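Side-chain contact in complement factor H (Bos taurus, PDB 6XZ6), which regulates the complement system and, through the domain crystallised here, is bound by a receptor of Trypanosoma brucei: residues S20-Q25 with D50-V55. Sequence-based numbering, arbitrary orientation.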
loop_
_atom_site.group_PDB
_atom_site.type_symbol
_atom_site.label_atom_id
_atom_site.label_comp_id
_atom_site.label_asym_id
_atom_site.label_seq_id
_atom_site.Cartn_x
_atom_site.Cartn_y
_atom_site.Cartn_z
ATOM N N SER B 20 -0.927 9.642 -31.626
ATOM C CA SER B 20 0.160 9.773 -32.612
ATOM C C SER B 20 0.202 11.160 -33.240
ATOM O O SER B 20 1.285 11.651 -33.569
ATOM C CB SER B 20 0.035 8.712 -33.704
ATOM O OG SER B 20 -1.250 8.732 -34.304
ATOM N N LYS B 21 -0.985 11.780 -33.413
ATOM C CA LYS B 21 -1.147 13.094 -34.026
ATOM C C LYS B 21 -2.391 13.769 -33.481
ATOM O O LYS B 21 -3.430 13.124 -33.278
ATOM C CB LYS B 21 -1.248 12.967 -35.561
ATOM C CG LYS B 21 -0.930 14.254 -36.311
ATOM C CD LYS B 21 0.012 14.010 -37.489
ATOM C CE LYS B 21 1.476 14.233 -37.152
ATOM N NZ LYS B 21 2.114 13.006 -36.598
ATOM N N TYR B 22 -2.275 15.084 -33.262
ATOM C CA TYR B 22 -3.332 15.958 -32.752
ATOM C C TYR B 22 -3.694 16.972 -33.822
ATOM O O TYR B 22 -2.865 17.331 -34.653
ATOM C CB TYR B 22 -2.869 16.665 -31.471
ATOM C CG TYR B 22 -2.425 15.707 -30.391
ATOM C CD1 TYR B 22 -1.157 15.133 -30.422
ATOM C CD2 TYR B 22 -3.268 15.376 -29.332
ATOM C CE1 TYR B 22 -0.749 14.224 -29.445
ATOM C CE2 TYR B 22 -2.862 14.483 -28.338
ATOM C CZ TYR B 22 -1.594 13.922 -28.398
ATOM O OH TYR B 22 -1.146 13.069 -27.434
ATOM N N ARG B 23 -4.938 17.413 -33.809
ATOM C CA ARG B 23 -5.469 18.364 -34.792
ATOM C C ARG B 23 -5.586 19.728 -34.116
ATOM O O ARG B 23 -5.516 19.800 -32.893
ATOM C CB ARG B 23 -6.854 17.885 -35.289
ATOM C CG ARG B 23 -6.939 16.387 -35.659
ATOM C CD ARG B 23 -6.839 16.091 -37.157
ATOM N NE ARG B 23 -7.677 16.976 -37.976
ATOM C CZ ARG B 23 -8.996 16.860 -38.126
ATOM N NH1 ARG B 23 -9.663 17.722 -38.883
ATOM N NH2 ARG B 23 -9.658 15.883 -37.516
ATOM N N GLY B 24 -5.748 20.788 -34.894
ATOM C CA GLY B 24 -5.916 22.131 -34.359
ATOM C C GLY B 24 -7.030 22.196 -33.334
ATOM O O GLY B 24 -8.071 21.554 -33.497
ATOM N N GLN B 25 -6.771 22.907 -32.231
ATOM C CA GLN B 25 -7.662 23.137 -31.081
ATOM C C GLN B 25 -7.808 21.901 -30.148
ATOM O O GLN B 25 -8.535 21.984 -29.157
ATOM C CB GLN B 25 -9.031 23.720 -31.489
ATOM C CG GLN B 25 -8.961 25.091 -32.185
ATOM C CD GLN B 25 -8.175 26.144 -31.425
ATOM O OE1 GLN B 25 -7.071 26.526 -31.830
ATOM N NE2 GLN B 25 -8.725 26.636 -30.310
ATOM N N ASP B 50 1.448 27.459 -34.138
ATOM C CA ASP B 50 2.760 27.641 -33.510
ATOM C C ASP B 50 3.100 26.519 -32.496
ATOM O O ASP B 50 3.934 26.721 -31.610
ATOM C CB ASP B 50 2.817 29.011 -32.813
ATOM C CG ASP B 50 2.368 30.180 -33.667
ATOM O OD1 ASP B 50 2.989 30.413 -34.738
ATOM O OD2 ASP B 50 1.409 30.871 -33.262
ATOM N N GLY B 51 2.470 25.355 -32.644
ATOM C CA GLY B 51 2.684 24.218 -31.758
ATOM C C GLY B 51 1.780 24.235 -30.540
ATOM O O GLY B 51 0.665 24.755 -30.596
ATOM N N TRP B 52 2.248 23.646 -29.434
ATOM C CA TRP B 52 1.500 23.553 -28.185
ATOM C C TRP B 52 1.564 24.867 -27.476
ATOM O O TRP B 52 2.659 25.396 -27.258
ATOM C CB TRP B 52 2.008 22.386 -27.309
ATOM C CG TRP B 52 1.728 21.057 -27.956
ATOM C CD1 TRP B 52 2.578 20.337 -28.736
ATOM C CD2 TRP B 52 0.451 20.411 -28.053
ATOM N NE1 TRP B 52 1.931 19.247 -29.265
ATOM C CE2 TRP B 52 0.621 19.264 -28.858
ATOM C CE3 TRP B 52 -0.815 20.671 -27.508
ATOM C CZ2 TRP B 52 -0.430 18.371 -29.127
ATOM C CZ3 TRP B 52 -1.859 19.803 -27.799
ATOM C CH2 TRP B 52 -1.660 18.668 -28.600
ATOM N N VAL B 53 0.374 25.442 -27.189
ATOM C CA VAL B 53 0.237 26.763 -26.562
ATOM C C VAL B 53 -0.706 26.750 -25.337
ATOM O O VAL B 53 -1.887 26.454 -25.502
ATOM C CB VAL B 53 -0.155 27.852 -27.600
ATOM C CG1 VAL B 53 -0.485 29.177 -26.924
ATOM C CG2 VAL B 53 0.949 28.043 -28.636
ATOM N N PRO B 54 -0.232 27.151 -24.125
ATOM C CA PRO B 54 1.157 27.509 -23.769
ATOM C C PRO B 54 2.054 26.274 -23.747
ATOM O O PRO B 54 1.550 25.157 -23.591
ATOM C CB PRO B 54 1.011 28.164 -22.388
ATOM C CG PRO B 54 -0.191 27.532 -21.781
ATOM C CD PRO B 54 -1.119 27.195 -22.938
ATOM N N VAL B 55 3.363 26.468 -23.937
ATOM C CA VAL B 55 4.339 25.375 -23.994
ATOM C C VAL B 55 4.428 24.596 -22.661
ATOM O O VAL B 55 4.737 25.203 -21.628
ATOM C CB VAL B 55 5.734 25.843 -24.490
ATOM C CG1 VAL B 55 6.662 24.651 -24.719
ATOM C CG2 VAL B 55 5.622 26.684 -25.758
#
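Trp52 meets Tyr22 in a T-shaped aromatic pair through which 50-55, in the loop following strand 44-48, touches 20-25. Along that loop, the hydroxyl of Thr48 hydrogen-bonds Asp50 N and Gly51 O, bracing the backbone just ahead of the tryptophan. Trp52 then sends the far edge of its six-membered ring against one face of the phenol. The two ring planes stand at 84°, their centroids 5.0 Å apart. Contact centres on the root of the tyrosine ring rather than its hydroxyl end: Trp52 CH2 lies 3.5 Å from Tyr22 CG, and Trp52 CZ2 is 3.6 Å from Tyr22 CD1. With CG anti to the carbonyl carbon (chi1 -66°), the indole reaches across to the tyrosine, while its NE1 hydrogen-bonds Asp6 O. The Tyr22 hydroxyl bonds to Pro17 O and Leu19 N, so both rings are tethered at their polar ends. Ile28 and Pro8 touch both aromatics. Were Tyr22 an alanine, the indole edge would probably lose the aromatic face it rests on, and Pro17 O and Leu19 N their shared hydroxyl partner. Beyond the pair, Val53 packs on Thr48 and its backbone bonds to Thr46 where the chain runs beside strand 44-48 into the cis peptide before Pro54. Trp52 packs on both halves of the Cys5-Cys47 disulfide, and a tryptophan between the third and fourth cysteines, here Cys47 and Cys58, is a hallmark of the Sushi (SCR) fold.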